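Local coordinates for protein sulfoquinovosidase (Escherichia coli, PDB 5AEG) that hydrolyses sulfoquinovosyl diacylglycerides and simple sulfoquinovosides such as sulfoquinovosyl glycerol, releasing the sulfoquinovose that feeds bacterial sulfoglycolysis, at residues L377-K391 with W429-E443. Numbering follows the deposited sequence.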
ATOM      1  N   LEU A 377       6.240 -10.293  17.037  1.00 28.20           N
ATOM      2  CA  LEU A 377       6.605 -11.081  15.871  1.00 29.27           C
ATOM      3  C   LEU A 377       8.147 -11.336  15.716  1.00 29.19           C
ATOM      4  O   LEU A 377       8.531 -12.124  14.832  1.00 29.64           O
ATOM      5  CB  LEU A 377       6.029 -10.460  14.550  1.00 28.33           C
ATOM      6  CG  LEU A 377       4.493 -10.363  14.502  1.00 29.04           C
ATOM      7  CD1 LEU A 377       3.982  -9.671  13.228  1.00 32.85           C
ATOM      8  CD2 LEU A 377       3.924 -11.748  14.572  1.00 29.12           C
ATOM      9  N   THR A 378       8.988 -10.614  16.476  1.00 29.71           N
ATOM     10  CA  THR A 378      10.448 -10.836  16.447  1.00 30.65           C
ATOM     11  C   THR A 378      10.824 -12.018  17.395  1.00 36.16           C
ATOM     12  O   THR A 378      11.923 -12.438  17.380  1.00 35.22           O
ATOM     13  CB  THR A 378      11.291  -9.638  16.934  1.00 28.87           C
ATOM     14  OG1 THR A 378      11.231  -9.496  18.370  1.00 28.03           O
ATOM     15  CG2 THR A 378      10.809  -8.301  16.334  1.00 31.40           C
ATOM     16  N   ASN A 379       9.900 -12.504  18.196  1.00 36.43           N
ATOM     17  CA  ASN A 379      10.092 -13.733  18.966  1.00 35.26           C
ATOM     18  C   ASN A 379       9.763 -14.934  18.124  1.00 34.46           C
ATOM     19  O   ASN A 379       8.609 -15.185  17.739  1.00 33.78           O
ATOM     20  CB  ASN A 379       9.237 -13.672  20.223  1.00 34.40           C
ATOM     21  CG  ASN A 379       9.327 -14.951  21.093  1.00 29.38           C
ATOM     22  OD1 ASN A 379       9.727 -16.027  20.634  1.00 33.69           O
ATOM     23  ND2 ASN A 379       8.927 -14.808  22.301  1.00 32.45           N
ATOM     24  N   PRO A 380      10.766 -15.711  17.784  1.00 38.56           N
ATOM     25  CA  PRO A 380      10.465 -16.784  16.829  1.00 34.93           C
ATOM     26  C   PRO A 380       9.384 -17.823  17.272  1.00 34.29           C
ATOM     27  O   PRO A 380       8.696 -18.432  16.420  1.00 34.33           O
ATOM     28  CB  PRO A 380      11.826 -17.466  16.626  1.00 40.10           C
ATOM     29  CG  PRO A 380      12.863 -16.519  17.160  1.00 41.67           C
ATOM     30  CD  PRO A 380      12.197 -15.670  18.190  1.00 41.20           C
ATOM     31  N   GLU A 381       9.196 -18.010  18.572  1.00 36.29           N
ATOM     32  CA  GLU A 381       8.150 -18.917  19.016  1.00 40.95           C
ATOM     33  C   GLU A 381       6.784 -18.233  18.948  1.00 35.37           C
ATOM     34  O   GLU A 381       5.790 -18.880  18.656  1.00 31.87           O
ATOM     35  CB  GLU A 381       8.412 -19.388  20.448  1.00 47.08           C
ATOM     36  CG  GLU A 381       9.672 -20.220  20.581  1.00 56.05           C
ATOM     37  CD  GLU A 381      10.147 -20.265  22.023  1.00 71.75           C
ATOM     38  OE1 GLU A 381       9.299 -20.481  22.936  1.00 75.41           O
ATOM     39  OE2 GLU A 381      11.364 -20.071  22.240  1.00 83.32           O
ATOM     40  N   ALA A 382       6.751 -16.938  19.253  1.00 34.32           N
ATOM     41  CA  ALA A 382       5.487 -16.181  19.155  1.00 32.81           C
ATOM     42  C   ALA A 382       5.013 -16.122  17.672  1.00 34.19           C
ATOM     43  O   ALA A 382       3.815 -16.293  17.388  1.00 31.96           O
ATOM     44  CB  ALA A 382       5.654 -14.812  19.723  1.00 33.31           C
ATOM     45  N   TYR A 383       5.977 -15.908  16.765  1.00 34.49           N
ATOM     46  CA  TYR A 383       5.749 -15.897  15.306  1.00 34.88           C
ATOM     47  C   TYR A 383       5.195 -17.193  14.828  1.00 37.39           C
ATOM     48  O   TYR A 383       4.134 -17.205  14.172  1.00 32.29           O
ATOM     49  CB  TYR A 383       7.034 -15.537  14.576  1.00 35.84           C
ATOM     50  CG  TYR A 383       6.925 -15.482  13.085  1.00 35.49           C
ATOM     51  CD1 TYR A 383       7.037 -16.628  12.316  1.00 32.34           C
ATOM     52  CD2 TYR A 383       6.715 -14.275  12.429  1.00 32.16           C
ATOM     53  CE1 TYR A 383       6.975 -16.593  10.938  1.00 34.96           C
ATOM     54  CE2 TYR A 383       6.623 -14.223  11.037  1.00 31.40           C
ATOM     55  CZ  TYR A 383       6.741 -15.365  10.283  1.00 33.78           C
ATOM     56  OH  TYR A 383       6.645 -15.297   8.904  1.00 31.31           O
ATOM     57  N   ALA A 384       5.860 -18.304  15.204  1.00 33.65           N
ATOM     58  CA  ALA A 384       5.385 -19.678  14.940  1.00 32.51           C
ATOM     59  C   ALA A 384       4.005 -19.944  15.467  1.00 28.38           C
ATOM     60  O   ALA A 384       3.164 -20.550  14.766  1.00 31.03           O
ATOM     61  CB  ALA A 384       6.349 -20.739  15.526  1.00 36.16           C
ATOM     62  N   TRP A 385       3.789 -19.503  16.691  1.00 31.49           N
ATOM     63  CA  TRP A 385       2.506 -19.662  17.390  1.00 31.01           C
ATOM     64  C   TRP A 385       1.377 -18.952  16.650  1.00 34.92           C
ATOM     65  O   TRP A 385       0.317 -19.475  16.500  1.00 31.40           O
ATOM     66  CB  TRP A 385       2.600 -19.066  18.798  1.00 29.80           C
ATOM     67  CG  TRP A 385       1.288 -18.854  19.571  1.00 28.43           C
ATOM     68  CD1 TRP A 385       0.470 -19.810  20.140  1.00 32.96           C
ATOM     69  CD2 TRP A 385       0.655 -17.605  19.838  1.00 32.67           C
ATOM     70  NE1 TRP A 385      -0.605 -19.218  20.745  1.00 32.59           N
ATOM     71  CE2 TRP A 385      -0.519 -17.867  20.572  1.00 34.59           C
ATOM     72  CE3 TRP A 385       0.986 -16.279  19.568  1.00 30.38           C
ATOM     73  CZ2 TRP A 385      -1.349 -16.863  21.009  1.00 33.58           C
ATOM     74  CZ3 TRP A 385       0.165 -15.290  20.004  1.00 29.74           C
ATOM     75  CH2 TRP A 385      -0.992 -15.582  20.714  1.00 37.10           C
ATOM     76  N   PHE A 386       1.612 -17.689  16.297  1.00 34.64           N
ATOM     77  CA  PHE A 386       0.578 -16.898  15.650  1.00 30.28           C
ATOM     78  C   PHE A 386       0.313 -17.405  14.242  1.00 26.83           C
ATOM     79  O   PHE A 386      -0.818 -17.433  13.796  1.00 32.08           O
ATOM     80  CB  PHE A 386       0.959 -15.409  15.675  1.00 29.78           C
ATOM     81  CG  PHE A 386      -0.216 -14.499  15.707  1.00 27.89           C
ATOM     82  CD1 PHE A 386      -1.189 -14.645  16.660  1.00 31.06           C
ATOM     83  CD2 PHE A 386      -0.378 -13.507  14.764  1.00 27.52           C
ATOM     84  CE1 PHE A 386      -2.243 -13.764  16.747  1.00 28.23           C
ATOM     85  CE2 PHE A 386      -1.483 -12.677  14.793  1.00 25.39           C
ATOM     86  CZ  PHE A 386      -2.411 -12.761  15.781  1.00 28.18           C
ATOM     87  N   LYS A 387       1.342 -17.833  13.532  1.00 28.83           N
ATOM     88  CA  LYS A 387       1.131 -18.534  12.284  1.00 27.72           C
ATOM     89  C   LYS A 387       0.227 -19.792  12.457  1.00 30.14           C
ATOM     90  O   LYS A 387      -0.601 -20.096  11.613  1.00 29.09           O
ATOM     91  CB  LYS A 387       2.478 -18.823  11.659  1.00 28.60           C
ATOM     92  CG  LYS A 387       2.411 -19.711  10.418  1.00 29.17           C
ATOM     93  CD  LYS A 387       3.560 -19.402   9.473  1.00 31.97           C
ATOM     94  CE  LYS A 387       4.979 -19.406  10.055  1.00 34.18           C
ATOM     95  NZ  LYS A 387       5.346 -20.745  10.543  1.00 39.89           N
ATOM     96  N   GLU A 388       0.362 -20.525  13.571  1.00 31.84           N
ATOM     97  CA  GLU A 388      -0.539 -21.675  13.835  1.00 31.94           C
ATOM     98  C   GLU A 388      -1.927 -21.271  14.134  1.00 29.35           C
ATOM     99  O   GLU A 388      -2.881 -21.979  13.768  1.00 31.18           O
ATOM    100  CB  GLU A 388      -0.017 -22.610  14.994  1.00 36.00           C
ATOM    101  CG  GLU A 388       1.281 -23.322  14.602  1.00 39.09           C
ATOM    102  CD  GLU A 388       1.185 -24.238  13.378  1.00 43.28           C
ATOM    103  OE1 GLU A 388       0.178 -24.994  13.344  1.00 40.38           O
ATOM    104  OE2 GLU A 388       2.098 -24.214  12.467  1.00 40.79           O
ATOM    105  N   VAL A 389      -2.074 -20.142  14.798  1.00 27.42           N
ATOM    106  CA  VAL A 389      -3.391 -19.581  14.974  1.00 26.38           C
ATOM    107  C   VAL A 389      -4.050 -19.404  13.599  1.00 28.25           C
ATOM    108  O   VAL A 389      -5.207 -19.784  13.432  1.00 29.63           O
ATOM    109  CB  VAL A 389      -3.372 -18.244  15.738  1.00 27.55           C
ATOM    110  CG1 VAL A 389      -4.697 -17.524  15.654  1.00 32.45           C
ATOM    111  CG2 VAL A 389      -3.034 -18.459  17.218  1.00 31.68           C
ATOM    112  N   ILE A 390      -3.332 -18.803  12.649  1.00 27.17           N
ATOM    113  CA  ILE A 390      -3.878 -18.613  11.318  1.00 25.55           C
ATOM    114  C   ILE A 390      -4.223 -19.957  10.719  1.00 26.14           C
ATOM    115  O   ILE A 390      -5.326 -20.137  10.180  1.00 27.13           O
ATOM    116  CB  ILE A 390      -2.919 -17.784  10.370  1.00 24.81           C
ATOM    117  CG1 ILE A 390      -2.793 -16.324  10.852  1.00 24.85           C
ATOM    118  CG2 ILE A 390      -3.513 -17.690   8.961  1.00 25.71           C
ATOM    119  CD1 ILE A 390      -1.570 -15.566  10.308  1.00 25.94           C
ATOM    120  N   LYS A 391      -3.300 -20.913  10.796  1.00 26.22           N
ATOM    121  CA  LYS A 391      -3.511 -22.217  10.142  1.00 28.72           C
ATOM    122  C   LYS A 391      -4.677 -22.995  10.720  1.00 28.09           C
ATOM    123  O   LYS A 391      -5.473 -23.517   9.979  1.00 30.70           O
ATOM    124  CB  LYS A 391      -2.239 -23.061  10.167  1.00 29.12           C
ATOM    125  CG  LYS A 391      -1.233 -22.527   9.184  1.00 33.06           C
ATOM    126  CD  LYS A 391       0.193 -22.881   9.534  1.00 38.17           C
ATOM    127  CE  LYS A 391       0.429 -24.354   9.646  1.00 40.75           C
ATOM    128  NZ  LYS A 391       1.923 -24.480   9.856  1.00 42.77           N
ATOM    129  N   TRP A 429       7.593  -3.585  10.746  1.00 21.22           N
ATOM    130  CA  TRP A 429       6.526  -4.458  11.271  1.00 21.24           C
ATOM    131  C   TRP A 429       5.556  -4.973  10.155  1.00 23.75           C
ATOM    132  O   TRP A 429       5.175  -6.136  10.120  1.00 21.38           O
ATOM    133  CB  TRP A 429       5.683  -3.771  12.340  1.00 24.60           C
ATOM    134  CG  TRP A 429       5.221  -4.696  13.407  1.00 23.91           C
ATOM    135  CD1 TRP A 429       3.984  -5.135  13.635  1.00 27.91           C
ATOM    136  CD2 TRP A 429       6.082  -5.367  14.372  1.00 25.03           C
ATOM    137  NE1 TRP A 429       3.962  -5.995  14.756  1.00 26.01           N
ATOM    138  CE2 TRP A 429       5.246  -6.169  15.196  1.00 27.34           C
ATOM    139  CE3 TRP A 429       7.436  -5.281  14.656  1.00 24.87           C
ATOM    140  CZ2 TRP A 429       5.755  -6.926  16.297  1.00 28.82           C
ATOM    141  CZ3 TRP A 429       7.988  -6.091  15.740  1.00 27.49           C
ATOM    142  CH2 TRP A 429       7.124  -6.865  16.559  1.00 25.85           C
ATOM    143  N   PRO A 430       5.141  -4.103   9.246  1.00 22.23           N
ATOM    144  CA  PRO A 430       4.160  -4.600   8.266  1.00 20.11           C
ATOM    145  C   PRO A 430       4.603  -5.795   7.443  1.00 20.06           C
ATOM    146  O   PRO A 430       3.876  -6.792   7.285  1.00 21.62           O
ATOM    147  CB  PRO A 430       3.881  -3.334   7.377  1.00 22.86           C
ATOM    148  CG  PRO A 430       4.159  -2.192   8.281  1.00 21.81           C
ATOM    149  CD  PRO A 430       5.345  -2.644   9.145  1.00 23.49           C
ATOM    150  N   ALA A 431       5.794  -5.759   6.865  1.00 22.82           N
ATOM    151  CA  ALA A 431       6.207  -6.936   6.082  1.00 20.82           C
ATOM    152  C   ALA A 431       6.474  -8.206   6.938  1.00 24.00           C
ATOM    153  O   ALA A 431       6.331  -9.327   6.416  1.00 21.67           O
ATOM    154  CB  ALA A 431       7.389  -6.638   5.276  1.00 21.18           C
ATOM    155  N   LEU A 432       6.809  -8.007   8.218  1.00 23.84           N
ATOM    156  CA  LEU A 432       6.979  -9.131   9.157  1.00 24.89           C
ATOM    157  C   LEU A 432       5.611  -9.809   9.359  1.00 26.20           C
ATOM    158  O   LEU A 432       5.463 -11.043   9.259  1.00 26.91           O
ATOM    159  CB  LEU A 432       7.501  -8.604  10.474  1.00 29.63           C
ATOM    160  CG  LEU A 432       8.051  -9.575  11.508  1.00 36.45           C
ATOM    161  CD1 LEU A 432       9.029 -10.575  10.871  1.00 40.70           C
ATOM    162  CD2 LEU A 432       8.747  -8.715  12.592  1.00 37.42           C
ATOM    163  N   TRP A 433       4.589  -8.986   9.571  1.00 26.87           N
ATOM    164  CA  TRP A 433       3.184  -9.456   9.640  1.00 23.15           C
ATOM    165  C   TRP A 433       2.719 -10.103   8.364  1.00 21.15           C
ATOM    166  O   TRP A 433       2.128 -11.183   8.383  1.00 22.42           O
ATOM    167  CB  TRP A 433       2.326  -8.274  10.152  1.00 22.38           C
ATOM    168  CG  TRP A 433       0.851  -8.433  10.150  1.00 23.34           C
ATOM    169  CD1 TRP A 433      -0.035  -7.494   9.770  1.00 24.11           C
ATOM    170  CD2 TRP A 433       0.093  -9.531  10.661  1.00 21.07           C
ATOM    171  NE1 TRP A 433      -1.322  -7.923  10.021  1.00 24.26           N
ATOM    172  CE2 TRP A 433      -1.275  -9.212  10.484  1.00 21.63           C
ATOM    173  CE3 TRP A 433       0.427 -10.797  11.159  1.00 23.88           C
ATOM    174  CZ2 TRP A 433      -2.307 -10.086  10.819  1.00 22.20           C
ATOM    175  CZ3 TRP A 433      -0.598 -11.665  11.530  1.00 21.74           C
ATOM    176  CH2 TRP A 433      -1.974 -11.293  11.350  1.00 24.12           C
ATOM    177  N   ALA A 434       3.068  -9.509   7.217  1.00 21.61           N
ATOM    178  CA  ALA A 434       2.760 -10.074   5.956  1.00 23.58           C
ATOM    179  C   ALA A 434       3.432 -11.491   5.786  1.00 24.33           C
ATOM    180  O   ALA A 434       2.793 -12.448   5.312  1.00 24.10           O
ATOM    181  CB  ALA A 434       3.187  -9.146   4.794  1.00 22.15           C
ATOM    182  N   LYS A 435       4.669 -11.610   6.209  1.00 24.58           N
ATOM    183  CA  LYS A 435       5.391 -12.881   6.056  1.00 26.33           C
ATOM    184  C   LYS A 435       4.670 -13.980   6.853  1.00 25.55           C
ATOM    185  O   LYS A 435       4.600 -15.117   6.396  1.00 25.99           O
ATOM    186  CB  LYS A 435       6.835 -12.734   6.556  1.00 27.78           C
ATOM    187  CG  LYS A 435       7.757 -13.896   6.215  1.00 29.44           C
ATOM    188  CD  LYS A 435       9.168 -13.682   6.781  1.00 33.61           C
ATOM    189  CE  LYS A 435      10.150 -14.547   5.992  1.00 40.00           C
ATOM    190  NZ  LYS A 435      11.192 -15.071   6.859  1.00 48.23           N
ATOM    191  N   CYS A 436       4.127 -13.611   8.030  1.00 27.55           N
ATOM    192  CA  CYS A 436       3.432 -14.573   8.906  1.00 26.59           C
ATOM    193  C   CYS A 436       2.239 -15.161   8.184  1.00 27.79           C
ATOM    194  O   CYS A 436       2.001 -16.421   8.137  1.00 24.65           O
ATOM    195  CB  CYS A 436       3.024 -13.875  10.197  1.00 29.01           C
ATOM    196  SG  CYS A 436       2.332 -14.951  11.494  1.00 29.53           S
ATOM    197  N   ASN A 437       1.491 -14.281   7.518  1.00 27.13           N
ATOM    198  CA  ASN A 437       0.382 -14.699   6.677  1.00 24.38           C
ATOM    199  C   ASN A 437       0.805 -15.566   5.480  1.00 24.81           C
ATOM    200  O   ASN A 437       0.225 -16.652   5.230  1.00 24.80           O
ATOM    201  CB  ASN A 437      -0.432 -13.438   6.235  1.00 26.10           C
ATOM    202  CG  ASN A 437      -1.272 -12.841   7.374  1.00 22.89           C
ATOM    203  OD1 ASN A 437      -2.434 -13.247   7.598  1.00 22.98           O
ATOM    204  ND2 ASN A 437      -0.719 -11.848   8.077  1.00 22.07           N
ATOM    205  N   TYR A 438       1.791 -15.080   4.719  1.00 26.09           N
ATOM    206  CA  TYR A 438       2.277 -15.761   3.535  1.00 27.09           C
ATOM    207  C   TYR A 438       2.767 -17.172   3.919  1.00 28.12           C
ATOM    208  O   TYR A 438       2.437 -18.118   3.258  1.00 28.92           O
ATOM    209  CB  TYR A 438       3.447 -14.958   2.954  1.00 28.21           C
ATOM    210  CG  TYR A 438       4.101 -15.565   1.790  1.00 29.20           C
ATOM    211  CD1 TYR A 438       3.624 -15.346   0.530  1.00 27.91           C
ATOM    212  CD2 TYR A 438       5.206 -16.439   1.956  1.00 32.50           C
ATOM    213  CE1 TYR A 438       4.227 -15.945  -0.571  1.00 32.06           C
ATOM    214  CE2 TYR A 438       5.818 -17.032   0.860  1.00 34.20           C
ATOM    215  CZ  TYR A 438       5.320 -16.782  -0.390  1.00 33.96           C
ATOM    216  OH  TYR A 438       5.911 -17.378  -1.477  1.00 39.71           O
ATOM    217  N   GLU A 439       3.530 -17.277   5.023  1.00 28.02           N
ATOM    218  CA  GLU A 439       4.045 -18.606   5.486  1.00 27.33           C
ATOM    219  C   GLU A 439       2.941 -19.536   5.923  1.00 31.37           C
ATOM    220  O   GLU A 439       2.975 -20.745   5.619  1.00 30.03           O
ATOM    221  CB  GLU A 439       5.168 -18.470   6.533  1.00 28.37           C
ATOM    222  CG  GLU A 439       6.423 -17.998   5.853  1.00 27.46           C
ATOM    223  CD  GLU A 439       7.642 -17.813   6.770  1.00 29.60           C
ATOM    224  OE1 GLU A 439       7.535 -17.611   7.969  1.00 32.90           O
ATOM    225  OE2 GLU A 439       8.722 -17.755   6.199  1.00 38.77           O
ATOM    226  N   ALA A 440       1.877 -18.997   6.484  1.00 26.82           N
ATOM    227  CA  ALA A 440       0.756 -19.820   6.812  1.00 27.53           C
ATOM    228  C   ALA A 440       0.180 -20.500   5.582  1.00 28.89           C
ATOM    229  O   ALA A 440      -0.070 -21.716   5.570  1.00 29.61           O
ATOM    230  CB  ALA A 440      -0.296 -19.027   7.564  1.00 28.48           C
ATOM    231  N   LEU A 441       0.056 -19.738   4.500  1.00 27.51           N
ATOM    232  CA  LEU A 441      -0.382 -20.301   3.240  1.00 26.78           C
ATOM    233  C   LEU A 441       0.701 -21.232   2.632  1.00 28.35           C
ATOM    234  O   LEU A 441       0.383 -22.297   2.075  1.00 29.36           O
ATOM    235  CB  LEU A 441      -0.716 -19.254   2.150  1.00 25.40           C
ATOM    236  CG  LEU A 441      -2.112 -18.549   2.199  1.00 26.17           C
ATOM    237  CD1 LEU A 441      -2.398 -17.970   3.518  1.00 27.25           C
ATOM    238  CD2 LEU A 441      -2.161 -17.490   1.095  1.00 25.77           C
ATOM    239  N   GLU A 442       1.919 -20.778   2.665  1.00 28.63           N
ATOM    240  CA  GLU A 442       3.013 -21.601   2.078  1.00 33.14           C
ATOM    241  C   GLU A 442       3.018 -23.000   2.766  1.00 33.92           C
ATOM    242  O   GLU A 442       3.030 -24.013   2.096  1.00 38.10           O
ATOM    243  CB  GLU A 442       4.338 -20.917   2.261  1.00 34.30           C
ATOM    244  CG  GLU A 442       5.435 -21.410   1.368  1.00 40.80           C
ATOM    245  CD  GLU A 442       6.772 -20.730   1.690  1.00 54.37           C
ATOM    246  OE1 GLU A 442       6.944 -20.111   2.786  1.00 58.77           O
ATOM    247  OE2 GLU A 442       7.657 -20.766   0.820  1.00 57.31           O
ATOM    248  N   GLU A 443       2.943 -23.008   4.083  1.00 33.17           N
ATOM    249  CA  GLU A 443       3.016 -24.223   4.852  1.00 38.59           C
ATOM    250  C   GLU A 443       1.807 -25.134   4.705  1.00 39.88           C
ATOM    251  O   GLU A 443       1.941 -26.273   5.009  1.00 38.53           O
ATOM    252  CB  GLU A 443       3.318 -23.926   6.319  1.00 35.28           C
ATOM    253  CG  GLU A 443       4.706 -23.335   6.467  1.00 32.63           C
ATOM    254  CD  GLU A 443       5.023 -22.808   7.811  1.00 32.54           C
ATOM    255  OE1 GLU A 443       4.234 -22.988   8.749  1.00 34.65           O
ATOM    256  OE2 GLU A 443       6.074 -22.154   7.948  1.00 38.78           O
TER
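Cys-436 and Tyr-383 meet where segments 380-391 and 429-443 of two outer helices of the family 31 TIM barrel cross at -57° with their axes 9.0 Å apart. The packing is knobs-into-holes: Cys-436, small enough for a tight gap, inserts among Tyr-383, Phe-386, Lys-387 and Ile-390, its SG over the face of the Tyr-383 ring, 4.5 Å from the centroid. On this buried side Ile-390 spreads its branches, CG2 against Ala-440 CB at 3.8 Å and CD1 against Asn-437 OD1, which accepts from Trp-402 of strand 401-404. The Phe-386 and Trp-433 rings meet obliquely, Phe-386 CE2 to Trp-433 CZ3 3.5 Å; the indole reaches inward, its NE1 bonded to the backbone O of the nucleophile Asp-405, so this packing probably helps to back the active site. Ahead of the first helix, Leu-377 brings CB over one face of the Trp-429 ring and CD1 onto Trp-433 CB, at 3.8 Å.

The other flank faces solvent and is polar: lysines suit it because their methylenes pack between the helices while their charged ends reach the exposed carboxylates of Glu-388 and Glu-443. Lys-387 starts with CG anti to the backbone N (chi1 173°), runs its methylenes over Glu-439 CB and Ala-440, then bends at chi3 and chi4 to place NZ on the syn side of both Glu-443 oxygens. An alanine here is likely to leave the Glu-443 carboxylate with Lys-391 as its remaining lysine partner in this network and to open a gap beside Glu-439 CB and Ala-440. Lys-391 NZ takes the anti lone pair of Glu-443 OE1 at 3.0 Å and also grips Glu-388 OE2, which probably eases the nearness of the two glutamates. On the same flank, Tyr-383 OH donates to Glu-439 OE1 at 2.6 Å, meeting that oxygen from above a carboxylate plane turned 86° from the phenol ring.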